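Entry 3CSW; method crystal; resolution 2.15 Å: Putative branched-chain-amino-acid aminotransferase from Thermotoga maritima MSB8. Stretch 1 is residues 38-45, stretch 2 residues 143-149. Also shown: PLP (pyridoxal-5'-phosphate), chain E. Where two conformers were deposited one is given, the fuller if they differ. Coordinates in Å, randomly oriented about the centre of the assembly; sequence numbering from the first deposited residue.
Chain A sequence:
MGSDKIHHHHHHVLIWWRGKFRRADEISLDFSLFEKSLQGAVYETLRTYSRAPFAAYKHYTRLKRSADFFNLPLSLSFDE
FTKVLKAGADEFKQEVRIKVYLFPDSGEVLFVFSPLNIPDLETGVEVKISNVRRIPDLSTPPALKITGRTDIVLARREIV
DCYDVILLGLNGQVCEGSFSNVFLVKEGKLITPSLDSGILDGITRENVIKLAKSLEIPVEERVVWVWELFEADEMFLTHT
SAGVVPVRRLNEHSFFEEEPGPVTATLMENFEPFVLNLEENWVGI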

# COMPACT_ATOMS: atom_id res chain seq x y z
N LEU A 38 -29.41 -7.27 3.84
CA LEU A 38 -28.26 -7.65 4.67
C LEU A 38 -26.95 -7.32 3.96
O LEU A 38 -25.92 -7.18 4.60
CB LEU A 38 -28.31 -9.13 5.06
CG LEU A 38 -29.52 -9.61 5.88
CD1 LEU A 38 -29.38 -11.10 6.25
CD2 LEU A 38 -29.72 -8.77 7.13
N GLN A 39 -27.01 -7.18 2.63
CA GLN A 39 -25.88 -6.70 1.83
C GLN A 39 -25.66 -5.19 1.92
O GLN A 39 -24.66 -4.68 1.41
CB GLN A 39 -26.06 -7.10 0.36
CG GLN A 39 -26.15 -8.62 0.19
CD GLN A 39 -26.18 -9.09 -1.26
OE1 GLN A 39 -27.08 -9.81 -1.65
NE2 GLN A 39 -25.17 -8.70 -2.05
N GLY A 40 -26.62 -4.47 2.53
CA GLY A 40 -26.53 -3.04 2.74
C GLY A 40 -27.57 -2.22 1.98
O GLY A 40 -28.02 -2.61 0.92
N ALA A 41 -27.96 -1.09 2.57
CA ALA A 41 -28.79 -0.10 1.90
C ALA A 41 -27.97 1.17 1.73
O ALA A 41 -27.19 1.53 2.61
CB ALA A 41 -30.04 0.20 2.72
N VAL A 42 -28.14 1.85 0.59
CA VAL A 42 -27.56 3.16 0.33
C VAL A 42 -28.34 4.14 1.21
O VAL A 42 -29.55 3.97 1.36
CB VAL A 42 -27.69 3.53 -1.17
CG1 VAL A 42 -27.56 5.03 -1.38
CG2 VAL A 42 -26.66 2.75 -2.00
N TYR A 43 -27.68 5.14 1.79
CA TYR A 43 -28.40 6.03 2.69
C TYR A 43 -27.90 7.47 2.79
O TYR A 43 -26.78 7.78 2.41
CB TYR A 43 -28.42 5.41 4.10
CG TYR A 43 -27.14 5.59 4.88
CD1 TYR A 43 -26.07 4.71 4.71
CD2 TYR A 43 -27.00 6.61 5.82
CE1 TYR A 43 -24.90 4.86 5.42
CE2 TYR A 43 -25.83 6.77 6.55
CZ TYR A 43 -24.78 5.88 6.33
OH TYR A 43 -23.61 5.99 7.02
N GLU A 44 -28.78 8.31 3.33
CA GLU A 44 -28.48 9.71 3.64
C GLU A 44 -29.11 10.09 4.98
O GLU A 44 -30.09 9.47 5.40
CB GLU A 44 -29.03 10.63 2.54
CG GLU A 44 -28.18 10.72 1.28
CD GLU A 44 -26.77 11.26 1.54
OE1 GLU A 44 -26.62 12.14 2.40
OE2 GLU A 44 -25.81 10.82 0.87
N THR A 45 -28.53 11.09 5.66
CA THR A 45 -29.08 11.63 6.91
C THR A 45 -29.28 13.13 6.73
O THR A 45 -28.45 13.80 6.15
CB THR A 45 -28.17 11.36 8.14
OG1 THR A 45 -26.91 12.05 8.00
CG2 THR A 45 -27.92 9.85 8.32
N ALA A 143 -16.88 7.58 -1.36
CA ALA A 143 -18.16 8.29 -1.39
C ALA A 143 -19.39 7.36 -1.43
O ALA A 143 -20.51 7.86 -1.43
CB ALA A 143 -18.21 9.28 -2.58
N LEU A 144 -19.21 6.04 -1.47
CA LEU A 144 -20.36 5.13 -1.36
C LEU A 144 -20.87 5.07 0.11
O LEU A 144 -20.24 4.44 0.97
CB LEU A 144 -20.02 3.72 -1.89
CG LEU A 144 -21.06 2.59 -1.69
CD1 LEU A 144 -22.43 2.94 -2.32
CD2 LEU A 144 -20.53 1.27 -2.21
N LYS A 145 -22.00 5.72 0.38
CA LYS A 145 -22.62 5.68 1.71
C LYS A 145 -23.57 4.51 1.74
O LYS A 145 -24.73 4.64 1.29
CB LYS A 145 -23.42 6.94 2.01
CG LYS A 145 -22.66 8.10 2.52
CD LYS A 145 -23.59 9.29 2.78
CE LYS A 145 -24.18 9.27 4.16
NZ LYS A 145 -23.35 10.09 5.09
N ILE A 146 -23.07 3.39 2.25
CA ILE A 146 -23.79 2.13 2.32
C ILE A 146 -23.72 1.63 3.80
O ILE A 146 -22.71 1.83 4.48
CB ILE A 146 -23.31 1.12 1.24
CG1 ILE A 146 -24.31 -0.04 1.12
CG2 ILE A 146 -21.86 0.63 1.51
CD1 ILE A 146 -24.24 -0.80 -0.17
N THR A 147 -24.82 1.07 4.29
CA THR A 147 -24.98 0.76 5.72
C THR A 147 -24.01 -0.31 6.26
O THR A 147 -23.68 -0.32 7.46
CB THR A 147 -26.43 0.31 6.05
OG1 THR A 147 -26.80 -0.75 5.16
CG2 THR A 147 -27.43 1.50 5.95
N GLY A 148 -23.56 -1.20 5.39
CA GLY A 148 -22.69 -2.29 5.79
C GLY A 148 -21.21 -2.14 5.54
O GLY A 148 -20.48 -3.07 5.83
N ARG A 149 -20.75 -1.01 4.99
CA ARG A 149 -19.32 -0.85 4.70
C ARG A 149 -18.51 -0.99 6.00
O ARG A 149 -18.77 -0.31 7.01
CB ARG A 149 -19.01 0.44 3.93
CG ARG A 149 -19.24 1.75 4.67
CD ARG A 149 -18.81 2.88 3.77
NE ARG A 149 -17.38 2.76 3.48
CZ ARG A 149 -16.80 3.08 2.33
NH1 ARG A 149 -17.51 3.51 1.29
NH2 ARG A 149 -15.48 2.91 2.18
N1 PLP E . -17.84 11.08 7.10
C2 PLP E . -18.59 9.91 7.21
C2A PLP E . -17.84 8.61 7.17
C3 PLP E . -19.99 9.97 7.34
O3 PLP E . -20.74 8.84 7.53
C4 PLP E . -20.63 11.24 7.37
C4A PLP E . -22.11 11.34 7.58
O4A PLP E . -22.59 11.29 8.73
C5 PLP E . -19.85 12.41 7.27
C6 PLP E . -18.47 12.31 7.13
C5A PLP E . -20.45 13.77 7.53
O4P PLP E . -21.09 14.26 6.35
P PLP E . -22.30 15.34 6.40
O1P PLP E . -22.97 15.43 5.01
O2P PLP E . -21.75 16.69 6.77
O3P PLP E . -23.27 14.83 7.46
O HOH W 1 -21.69 3.64 6.40
O HOH W 2 -25.15 10.34 7.22

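Lys 145, Tyr 43 and Thr 147 account for most of the contact between the two stretches, which together bury 498 Å². Lys 145 contributes both backbone and side chain. Its carbonyl accepts a hydrogen bond from the strand, Tyr 43 N to Lys 145 O at 3.0 Å, and the same oxygen lies 3.3 Å from Val 42 CA in a CA-H...O contact. Its CA-to-CB bond points toward the first stretch, and the aliphatic chain then runs alongside the strand: Lys 145 CE sits over one face of the Tyr 43 ring, 4.2 Å from the centroid and 26° off the ring normal, a CH-pi contact, while Lys 145 CD packs 3.3 Å from Glu 44 OE2. Beyond the ring, the amine meets the cofactor, with Lys 145 NZ 3.0 Å from PLP C4A, and donates to a water (Lys 145 NZ to the water O, 2.8 Å) that in turn donates to Thr 45 OG1.

The Tyr 43 ring also meets the next two residues of the second stretch. Ile 146 C lies at its edge, 3.8 Å from Tyr 43 CE1, and Thr 147 CG2 approaches Tyr 43 CD1 to 3.7 Å. A second water links Tyr 43 OH to Ile 146 O.

Thr 147 pairs with Ala 41 twice. Thr 147 N donates to Ala 41 O at 2.9 Å, and Ala 41 N donates to Thr 147 OG1, also at 2.9 Å and nearly linear at 168°, so a side-chain oxygen serves as the acceptor for this backbone amide. The hydrogen bonds from Thr 147 N and Tyr 43 N flank a single beta bridge between Val 42 and Ile 146. Close by, Gly 40 has a positive phi, and a CB there would come within 2.9 Å of Ile 146 CG1, a clash that the absence of a side chain avoids.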